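Protein PTHB1 (Homo sapiens, PDB 4YD8) serves as a subunit of the BBSome, a coat complex thought to sort specific membrane proteins to the primary cilium, this chain being the subunit's N-terminal seven-bladed beta-propeller. Local coordinates at residues A[179-187]-A[199-209]; A[243-253]-A[264-275]. All coordinates share one frame; numbering follows the deposited sequence. Where two conformers were deposited one is given.

Contact 1 of 2, residues A[179-187]-A[199-209]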
loop_
_atom_site.group_PDB
_atom_site.type_symbol
_atom_site.label_atom_id
_atom_site.label_comp_id
_atom_site.label_asym_id
_atom_site.label_seq_id
_atom_site.Cartn_x
_atom_site.Cartn_y
_atom_site.Cartn_z
ATOM N N LEU A 179 12.680 -16.522 8.222
ATOM C CA LEU A 179 13.134 -16.647 6.833
ATOM C C LEU A 179 14.590 -17.079 6.714
ATOM O O LEU A 179 15.454 -16.511 7.369
ATOM C CB LEU A 179 12.993 -15.316 6.103
ATOM C CG LEU A 179 11.566 -14.801 5.899
ATOM C CD1 LEU A 179 11.609 -13.442 5.247
ATOM C CD2 LEU A 179 10.802 -15.778 5.041
ATOM N N PRO A 180 14.868 -18.042 5.822
ATOM C CA PRO A 180 16.261 -18.371 5.516
ATOM C C PRO A 180 16.834 -17.381 4.496
ATOM O O PRO A 180 16.064 -16.669 3.823
ATOM C CB PRO A 180 16.163 -19.784 4.942
ATOM C CG PRO A 180 14.828 -19.790 4.250
ATOM C CD PRO A 180 13.922 -18.885 5.065
ATOM N N GLY A 181 18.161 -17.318 4.413
ATOM C CA GLY A 181 18.846 -16.462 3.458
ATOM C C GLY A 181 18.559 -14.995 3.709
ATOM O O GLY A 181 18.461 -14.185 2.769
ATOM N N PHE A 182 18.413 -14.657 4.989
ATOM C CA PHE A 182 17.939 -13.336 5.396
ATOM C C PHE A 182 19.076 -12.446 5.855
ATOM O O PHE A 182 19.933 -12.883 6.611
ATOM C CB PHE A 182 16.905 -13.465 6.526
ATOM C CG PHE A 182 16.337 -12.143 6.991
ATOM C CD1 PHE A 182 15.215 -11.593 6.368
ATOM C CD2 PHE A 182 16.910 -11.458 8.056
ATOM C CE1 PHE A 182 14.691 -10.378 6.794
ATOM C CE2 PHE A 182 16.391 -10.244 8.479
ATOM C CZ PHE A 182 15.280 -9.705 7.847
ATOM N N LEU A 183 19.065 -11.185 5.441
ATOM C CA LEU A 183 20.032 -10.224 5.962
ATOM C C LEU A 183 19.297 -8.974 6.460
ATOM O O LEU A 183 19.218 -8.735 7.667
ATOM C CB LEU A 183 21.060 -9.877 4.888
ATOM C CG LEU A 183 22.301 -9.111 5.302
ATOM C CD1 LEU A 183 23.165 -9.956 6.230
ATOM C CD2 LEU A 183 23.082 -8.689 4.062
ATOM N N LEU A 184 18.761 -8.188 5.525
ATOM C CA LEU A 184 17.876 -7.056 5.842
ATOM C C LEU A 184 16.462 -7.288 5.285
ATOM O O LEU A 184 16.293 -7.905 4.235
ATOM C CB LEU A 184 18.444 -5.748 5.276
ATOM C CG LEU A 184 19.792 -5.251 5.817
ATOM C CD1 LEU A 184 20.184 -3.951 5.141
ATOM C CD2 LEU A 184 19.759 -5.069 7.335
ATOM N N PRO A 185 15.437 -6.787 5.989
ATOM C CA PRO A 185 14.065 -7.082 5.568
ATOM C C PRO A 185 13.674 -6.363 4.273
ATOM O O PRO A 185 13.888 -5.154 4.137
ATOM C CB PRO A 185 13.213 -6.590 6.751
ATOM C CG PRO A 185 14.042 -5.568 7.429
ATOM C CD PRO A 185 15.489 -6.006 7.240
ATOM N N GLY A 186 13.119 -7.116 3.332
ATOM C CA GLY A 186 12.689 -6.556 2.062
ATOM C C GLY A 186 11.194 -6.281 2.089
ATOM O O GLY A 186 10.525 -6.506 3.097
ATOM N N PRO A 187 10.655 -5.811 0.959
ATOM C CA PRO A 187 9.207 -5.614 0.855
ATOM C C PRO A 187 8.492 -6.947 0.996
ATOM O O PRO A 187 9.090 -8.004 0.737
ATOM C CB PRO A 187 9.012 -5.012 -0.560
ATOM C CG PRO A 187 10.255 -5.338 -1.304
ATOM C CD PRO A 187 11.377 -5.473 -0.279
ATOM N N THR A 199 8.772 -11.932 -1.004
ATOM C CA THR A 199 9.649 -10.890 -0.523
ATOM C C THR A 199 10.869 -10.810 -1.435
ATOM O O THR A 199 10.979 -11.577 -2.391
ATOM C CB THR A 199 10.066 -11.126 0.945
ATOM O OG1 THR A 199 10.749 -9.967 1.441
ATOM C CG2 THR A 199 10.978 -12.368 1.077
ATOM N N VAL A 200 11.740 -9.837 -1.185
ATOM C CA VAL A 200 13.022 -9.779 -1.886
ATOM C C VAL A 200 14.144 -9.649 -0.864
ATOM O O VAL A 200 14.109 -8.765 -0.009
ATOM C CB VAL A 200 13.114 -8.614 -2.867
ATOM C CG1 VAL A 200 14.332 -8.798 -3.786
ATOM C CG2 VAL A 200 11.808 -8.481 -3.690
ATOM N N SER A 201 15.142 -10.517 -0.967
ATOM C CA SER A 201 16.205 -10.572 0.032
ATOM C C SER A 201 17.336 -9.606 -0.286
ATOM O O SER A 201 17.393 -9.033 -1.372
ATOM C CB SER A 201 16.776 -11.989 0.135
ATOM O OG SER A 201 17.445 -12.323 -1.069
ATOM N N SER A 202 18.269 -9.465 0.651
ATOM C CA SER A 202 19.413 -8.587 0.438
ATOM C C SER A 202 20.353 -9.084 -0.650
ATOM O O SER A 202 21.078 -8.291 -1.248
ATOM C CB SER A 202 20.191 -8.401 1.743
ATOM O OG SER A 202 19.395 -7.712 2.686
ATOM N N CYS A 203 20.345 -10.380 -0.929
ATOM C CA CYS A 203 21.183 -10.860 -2.020
ATOM C C CYS A 203 20.381 -10.890 -3.333
ATOM O O CYS A 203 20.723 -11.600 -4.282
ATOM C CB CYS A 203 21.798 -12.233 -1.683
ATOM S SG CYS A 203 20.617 -13.553 -1.381
ATOM N N GLN A 204 19.325 -10.078 -3.367
ATOM C CA GLN A 204 18.641 -9.678 -4.600
ATOM C C GLN A 204 17.826 -10.813 -5.230
ATOM O O GLN A 204 17.646 -10.874 -6.450
ATOM C CB GLN A 204 19.668 -9.100 -5.594
ATOM C CG GLN A 204 20.521 -7.980 -4.959
ATOM C CD GLN A 204 21.584 -7.381 -5.866
ATOM O OE1 GLN A 204 22.181 -8.061 -6.711
ATOM N NE2 GLN A 204 21.857 -6.100 -5.666
ATOM N N GLN A 205 17.312 -11.688 -4.375
ATOM C CA GLN A 205 16.431 -12.775 -4.786
ATOM C C GLN A 205 14.980 -12.466 -4.453
ATOM O O GLN A 205 14.645 -12.247 -3.286
ATOM C CB GLN A 205 16.810 -14.076 -4.079
ATOM C CG GLN A 205 18.236 -14.502 -4.274
ATOM C CD GLN A 205 18.346 -15.647 -5.247
ATOM O OE1 GLN A 205 18.536 -15.442 -6.446
ATOM N NE2 GLN A 205 18.212 -16.869 -4.739
ATOM N N VAL A 206 14.117 -12.471 -5.463
ATOM C CA VAL A 206 12.687 -12.525 -5.211
ATOM C C VAL A 206 12.357 -13.937 -4.738
ATOM O O VAL A 206 12.730 -14.901 -5.382
ATOM C CB VAL A 206 11.853 -12.188 -6.462
ATOM C CG1 VAL A 206 10.362 -12.227 -6.129
ATOM C CG2 VAL A 206 12.213 -10.800 -6.986
ATOM N N GLU A 207 11.665 -14.054 -3.612
ATOM C CA GLU A 207 11.375 -15.357 -3.022
ATOM C C GLU A 207 9.894 -15.528 -2.749
ATOM O O GLU A 207 9.231 -14.592 -2.307
ATOM C CB GLU A 207 12.156 -15.529 -1.719
ATOM C CG GLU A 207 13.635 -15.298 -1.877
ATOM C CD GLU A 207 14.397 -15.512 -0.595
ATOM O OE1 GLU A 207 13.782 -15.409 0.488
ATOM O OE2 GLU A 207 15.617 -15.800 -0.669
ATOM N N SER A 208 9.381 -16.723 -3.016
ATOM C CA SER A 208 7.979 -17.023 -2.773
ATOM C C SER A 208 7.884 -18.205 -1.813
ATOM O O SER A 208 8.467 -19.255 -2.064
ATOM C CB SER A 208 7.252 -17.342 -4.078
ATOM O OG SER A 208 5.881 -17.643 -3.862
ATOM N N TYR A 209 7.141 -18.021 -0.726
ATOM C CA TYR A 209 6.942 -19.064 0.276
ATOM C C TYR A 209 5.470 -19.442 0.389
ATOM O O TYR A 209 4.639 -18.587 0.666
ATOM C CB TYR A 209 7.431 -18.596 1.649
ATOM C CG TYR A 209 8.903 -18.303 1.712
ATOM C CD1 TYR A 209 9.388 -17.033 1.426
ATOM C CD2 TYR A 209 9.816 -19.300 2.054
ATOM C CE1 TYR A 209 10.742 -16.753 1.476
ATOM C CE2 TYR A 209 11.183 -19.029 2.104
ATOM C CZ TYR A 209 11.635 -17.748 1.811
ATOM O OH TYR A 209 12.980 -17.446 1.857
HETATM O O HOH W 1 14.718 -14.296 2.812
HETATM O O HOH W 2 20.004 -12.128 1.635
HETATM O O HOH W 3 17.927 -14.876 0.099
HETATM O O HOH W 4 17.288 -10.396 3.295
HETATM O O HOH W 5 15.781 -7.221 1.581
HETATM O O HOH W 6 12.608 -10.001 3.515
#
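L179 lays its CD2 methyl over one face of the Y209 ring, 4.0 Å from the ring centroid, a CH-pi contact that starts the passage from one blade of the beta-propeller to the next. Residues 179-187 leave strand 172-178, an edge strand of its sheet, and run across the hairpin of strands 196-200 and 205-210 before entering strand 188-191. With CG anti to its own carbonyl carbon (chi1 -66°), L179 can carry that methyl onto the ring. P180 brings CD to within 3.6 Å of Y209 OH, and its carbonyl takes a bond from a water that also donates to E207 OE1. The same carboxylate oxygen accepts the Y209 hydroxyl, so the buried phenol is satisfied while its ring packs against aliphatic carbons. G181 has positive phi, a shape that suits glycine; a water within bonding distance of G181 O, S201 OG and E207 OE2 links them, though it cannot donate to every acceptor around it. At L183 and L184 the chain meets the type I turn S201-Q204. L184 N donates to S202 OG at 2.9 Å; this short serine side chain reaches the loop backbone with CB against L183 and OG at the L184 amide. A water bound by L183 N, L184 O and S202 N fills out this polar seam. G186 presses its CA to 3.3 Å from V200 O, where any side chain would clash. P187 sets CG against V200 CG2, and here T199 OG1, anti to its backbone N (chi1 -171°), donates to P187 O at 2.7 Å.

Contact 2 of 2, residues A[243-253]-A[264-275]; sequences LNIGEQALDIC and VFVLGERNFFCL
E247 OE2 is gripped by two successive backbone amides where the turn after strand 264-268 enters strand 271-275: R270 N at 2.7 Å, from above the carboxylate plane, and N271 N at 2.8 Å, on the syn lone pair. The other oxygen, OE1, offers its syn lone pair to N271 ND2 at 2.6 Å, the amide and carboxylate planes standing 55° apart. CG of E247 sits between backbone N and carbonyl carbon (chi1 66°) and the chain then extends, which carries the buried acid into the turn. Its CB lies over one face of the R270 guanidinium, whose NH2 makes a weak bond to G246 O. Shortening this side chain to an alanine is likely to leave the R270 and N271 amides and N271 ND2 without their acceptor, and to open a gap where the carboxylate sat. G268 suits its place because a side chain would collide with E247 OE2. Beside the acid, I245 puts CG2 over the F273 face, 4.1 Å from the centroid, while L243 and L275 meet tip to tip through their CD2 methyls.

Farther along, L250 N and, weakly, D251 N both point at L267 O, a classic beta bulge; L250 N lies 2.6 Å away. Beyond it regular antiparallel pairing resumes, with C253 and F265 exchanging two backbone bonds. I252 and V266 share one face of this sheet, where V200 of strand 196-200 packs on I252; on the other, C253 and F265 touch P296 of strand 291-298. Residues 243-253 thus leave one blade at strand 241-244 and enter strand 249-255, the first of the next.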
loop_
_atom_site.group_PDB
_atom_site.type_symbol
_atom_site.label_atom_id
_atom_site.label_comp_id
_atom_site.label_asym_id
_atom_site.label_seq_id
_atom_site.Cartn_x
_atom_site.Cartn_y
_atom_site.Cartn_z
ATOM N N LEU A 243 13.941 -15.952 -7.748
ATOM C CA LEU A 243 14.363 -15.303 -8.991
ATOM C C LEU A 243 15.405 -14.248 -8.647
ATOM O O LEU A 243 15.140 -13.329 -7.871
ATOM C CB LEU A 243 13.177 -14.657 -9.732
ATOM C CG LEU A 243 13.534 -13.883 -11.011
ATOM C CD1 LEU A 243 13.907 -14.823 -12.154
ATOM C CD2 LEU A 243 12.417 -12.937 -11.438
ATOM N N ASN A 244 16.602 -14.372 -9.208
ATOM C CA ASN A 244 17.581 -13.324 -8.990
ATOM C C ASN A 244 17.338 -12.173 -9.941
ATOM O O ASN A 244 17.420 -12.348 -11.155
ATOM C CB ASN A 244 19.006 -13.835 -9.161
ATOM C CG ASN A 244 20.019 -12.867 -8.596
ATOM O OD1 ASN A 244 20.192 -11.768 -9.115
ATOM N ND2 ASN A 244 20.662 -13.252 -7.503
ATOM N N ILE A 245 17.046 -10.994 -9.394
ATOM C CA ILE A 245 16.786 -9.824 -10.229
ATOM C C ILE A 245 17.978 -8.870 -10.315
ATOM O O ILE A 245 17.900 -7.824 -10.966
ATOM C CB ILE A 245 15.567 -9.040 -9.725
ATOM C CG1 ILE A 245 15.743 -8.661 -8.253
ATOM C CG2 ILE A 245 14.310 -9.881 -9.886
ATOM C CD1 ILE A 245 14.723 -7.648 -7.770
ATOM N N GLY A 246 19.059 -9.211 -9.620
ATOM C CA GLY A 246 20.321 -8.504 -9.763
ATOM C C GLY A 246 20.380 -7.084 -9.232
ATOM O O GLY A 246 21.301 -6.339 -9.567
ATOM N N GLU A 247 19.422 -6.718 -8.391
ATOM C CA GLU A 247 19.377 -5.381 -7.802
ATOM C C GLU A 247 18.496 -5.407 -6.574
ATOM O O GLU A 247 17.725 -6.346 -6.394
ATOM C CB GLU A 247 18.834 -4.354 -8.814
ATOM C CG GLU A 247 17.383 -4.601 -9.183
ATOM C CD GLU A 247 16.959 -3.790 -10.397
ATOM O OE1 GLU A 247 17.420 -4.101 -11.524
ATOM O OE2 GLU A 247 16.190 -2.821 -10.218
ATOM N N GLN A 248 18.583 -4.372 -5.745
ATOM C CA GLN A 248 17.716 -4.275 -4.573
ATOM C C GLN A 248 16.302 -3.873 -4.992
ATOM O O GLN A 248 16.120 -3.076 -5.919
ATOM C CB GLN A 248 18.273 -3.273 -3.555
ATOM C CG GLN A 248 19.663 -3.622 -3.025
ATOM C CD GLN A 248 19.696 -4.924 -2.224
ATOM O OE1 GLN A 248 18.764 -5.246 -1.478
ATOM N NE2 GLN A 248 20.788 -5.667 -2.361
ATOM N N ALA A 249 15.305 -4.439 -4.319
ATOM C CA ALA A 249 13.907 -4.070 -4.569
ATOM C C ALA A 249 13.421 -2.967 -3.636
ATOM O O ALA A 249 13.734 -2.965 -2.446
ATOM C CB ALA A 249 13.010 -5.288 -4.432
ATOM N N LEU A 250 12.647 -2.039 -4.190
ATOM C CA LEU A 250 11.993 -0.998 -3.399
ATOM C C LEU A 250 10.616 -1.437 -2.898
ATOM O O LEU A 250 10.207 -1.100 -1.783
ATOM C CB LEU A 250 11.849 0.285 -4.226
ATOM C CG LEU A 250 13.134 1.023 -4.611
ATOM C CD1 LEU A 250 12.819 2.230 -5.484
ATOM C CD2 LEU A 250 13.893 1.452 -3.365
ATOM N N ASP A 251 9.895 -2.174 -3.732
ATOM C CA ASP A 251 8.520 -2.517 -3.413
ATOM C C ASP A 251 8.080 -3.725 -4.228
ATOM O O ASP A 251 8.673 -4.034 -5.271
ATOM C CB ASP A 251 7.600 -1.301 -3.691
ATOM C CG ASP A 251 6.276 -1.374 -2.943
ATOM O OD1 ASP A 251 6.121 -2.281 -2.099
ATOM O OD2 ASP A 251 5.397 -0.500 -3.177
ATOM N N ILE A 252 7.051 -4.409 -3.730
ATOM C CA ILE A 252 6.354 -5.464 -4.462
ATOM C C ILE A 252 4.864 -5.188 -4.390
ATOM O O ILE A 252 4.361 -4.791 -3.345
ATOM C CB ILE A 252 6.589 -6.868 -3.875
ATOM C CG1 ILE A 252 8.057 -7.221 -3.830
ATOM C CG2 ILE A 252 5.827 -7.938 -4.672
ATOM C CD1 ILE A 252 8.309 -8.365 -2.854
ATOM N N CYS A 253 4.165 -5.416 -5.492
ATOM C CA CYS A 253 2.717 -5.226 -5.549
ATOM C C CYS A 253 2.119 -6.387 -6.331
ATOM O O CYS A 253 2.482 -6.596 -7.487
ATOM C CB CYS A 253 2.376 -3.893 -6.230
ATOM S SG CYS A 253 0.573 -3.502 -6.177
ATOM N N VAL A 264 2.951 -10.537 -10.322
ATOM C CA VAL A 264 3.809 -10.038 -9.264
ATOM C C VAL A 264 4.633 -8.872 -9.785
ATOM O O VAL A 264 5.508 -9.067 -10.620
ATOM C CB VAL A 264 4.769 -11.131 -8.758
ATOM C CG1 VAL A 264 5.664 -10.572 -7.676
ATOM C CG2 VAL A 264 3.979 -12.338 -8.262
ATOM N N PHE A 265 4.361 -7.656 -9.333
ATOM C CA PHE A 265 5.174 -6.541 -9.821
ATOM C C PHE A 265 6.252 -6.211 -8.814
ATOM O O PHE A 265 5.980 -6.151 -7.610
ATOM C CB PHE A 265 4.308 -5.321 -10.105
ATOM C CG PHE A 265 3.478 -5.466 -11.334
ATOM C CD1 PHE A 265 2.274 -6.147 -11.297
ATOM C CD2 PHE A 265 3.918 -4.951 -12.536
ATOM C CE1 PHE A 265 1.510 -6.284 -12.451
ATOM C CE2 PHE A 265 3.155 -5.077 -13.675
ATOM C CZ PHE A 265 1.969 -5.757 -13.630
ATOM N N VAL A 266 7.479 -6.023 -9.310
ATOM C CA VAL A 266 8.596 -5.642 -8.463
ATOM C C VAL A 266 9.211 -4.337 -8.949
ATOM O O VAL A 266 9.570 -4.191 -10.125
ATOM C CB VAL A 266 9.681 -6.737 -8.412
ATOM C CG1 VAL A 266 10.799 -6.313 -7.449
ATOM C CG2 VAL A 266 9.053 -8.056 -7.954
ATOM N N LEU A 267 9.277 -3.370 -8.043
ATOM C CA LEU A 267 9.974 -2.124 -8.316
ATOM C C LEU A 267 11.408 -2.219 -7.821
ATOM O O LEU A 267 11.644 -2.177 -6.618
ATOM C CB LEU A 267 9.289 -0.944 -7.637
ATOM C CG LEU A 267 9.923 0.419 -7.970
ATOM C CD1 LEU A 267 9.751 0.738 -9.470
ATOM C CD2 LEU A 267 9.317 1.536 -7.106
ATOM N N GLY A 268 12.357 -2.338 -8.743
ATOM C CA GLY A 268 13.762 -2.380 -8.375
ATOM C C GLY A 268 14.367 -0.991 -8.430
ATOM O O GLY A 268 13.720 -0.041 -8.872
ATOM N N GLU A 269 15.606 -0.858 -7.981
ATOM C CA GLU A 269 16.307 0.417 -8.046
ATOM C C GLU A 269 16.610 0.816 -9.486
ATOM O O GLU A 269 16.764 1.996 -9.790
ATOM C CB GLU A 269 17.615 0.358 -7.239
ATOM C CG GLU A 269 17.417 0.232 -5.736
ATOM C CD GLU A 269 18.728 0.258 -4.966
ATOM O OE1 GLU A 269 19.787 -0.024 -5.566
ATOM O OE2 GLU A 269 18.702 0.569 -3.758
ATOM N N ARG A 270 16.704 -0.174 -10.372
ATOM C CA ARG A 270 17.112 0.086 -11.762
ATOM C C ARG A 270 16.105 -0.398 -12.805
ATOM O O ARG A 270 16.115 0.051 -13.959
ATOM C CB ARG A 270 18.465 -0.578 -12.055
ATOM C CG ARG A 270 19.616 -0.128 -11.171
ATOM C CD ARG A 270 20.946 -0.683 -11.696
ATOM N NE ARG A 270 21.321 -1.969 -11.103
ATOM C CZ ARG A 270 21.762 -2.123 -9.854
ATOM N NH1 ARG A 270 21.874 -1.070 -9.050
ATOM N NH2 ARG A 270 22.092 -3.329 -9.403
ATOM N N ASN A 271 15.272 -1.349 -12.408
ATOM C CA ASN A 271 14.348 -1.985 -13.331
ATOM C C ASN A 271 12.992 -2.187 -12.698
ATOM O O ASN A 271 12.845 -2.220 -11.477
ATOM C CB ASN A 271 14.894 -3.340 -13.812
ATOM C CG ASN A 271 16.147 -3.205 -14.653
ATOM O OD1 ASN A 271 16.081 -3.125 -15.879
ATOM N ND2 ASN A 271 17.305 -3.202 -13.998
ATOM N N PHE A 272 12.002 -2.339 -13.553
ATOM C CA PHE A 272 10.656 -2.642 -13.139
ATOM C C PHE A 272 10.321 -4.009 -13.748
ATOM O O PHE A 272 10.566 -4.242 -14.942
ATOM C CB PHE A 272 9.764 -1.469 -13.603
ATOM C CG PHE A 272 8.332 -1.793 -13.846
ATOM C CD1 PHE A 272 7.516 -2.223 -12.821
ATOM C CD2 PHE A 272 7.763 -1.524 -15.081
ATOM C CE1 PHE A 272 6.167 -2.464 -13.048
ATOM C CE2 PHE A 272 6.427 -1.751 -15.313
ATOM C CZ PHE A 272 5.623 -2.225 -14.298
ATOM N N PHE A 273 9.813 -4.918 -12.923
ATOM C CA PHE A 273 9.535 -6.290 -13.345
ATOM C C PHE A 273 8.060 -6.662 -13.211
ATOM O O PHE A 273 7.405 -6.316 -12.227
ATOM C CB PHE A 273 10.336 -7.302 -12.505
ATOM C CG PHE A 273 11.826 -7.090 -12.512
ATOM C CD1 PHE A 273 12.418 -6.142 -11.686
ATOM C CD2 PHE A 273 12.651 -7.895 -13.300
ATOM C CE1 PHE A 273 13.828 -5.968 -11.671
ATOM C CE2 PHE A 273 14.045 -7.743 -13.281
ATOM C CZ PHE A 273 14.629 -6.769 -12.483
ATOM N N CYS A 274 7.556 -7.419 -14.177
ATOM C CA CYS A 274 6.272 -8.087 -14.038
ATOM C C CYS A 274 6.508 -9.589 -14.108
ATOM O O CYS A 274 6.944 -10.094 -15.139
ATOM C CB CYS A 274 5.298 -7.638 -15.134
ATOM S SG CYS A 274 3.741 -8.558 -15.101
ATOM N N LEU A 275 6.248 -10.299 -13.004
ATOM C CA LEU A 275 6.460 -11.751 -12.945
ATOM C C LEU A 275 5.164 -12.531 -13.053
ATOM O O LEU A 275 4.110 -12.078 -12.575
ATOM C CB LEU A 275 7.153 -12.139 -11.632
ATOM C CG LEU A 275 8.353 -11.299 -11.208
ATOM C CD1 LEU A 275 8.971 -11.901 -9.935
ATOM C CD2 LEU A 275 9.398 -11.200 -12.321
#

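How the contacts relate
Both contacts lie on the same side of the chain's centre, about 12 Å apart between centres, and each covers the passage from one blade to the next. They share a sheet: strands 205-210 and 241-244 are neighbours, with V206 N probably bonded to L243 O, while Q248 NE2 reaches S202 O. Neither is wholly core; both mix buried and exposed residues. Contact 1 is a loop lying against a hairpin, and much of its polar joining runs through waters. Contact 2 buries more area, 877 against 526 Å², and is largely direct: strand pairing with a carboxylate capturing backbone amides. V200 of contact 1 also packs on A249 of contact 2.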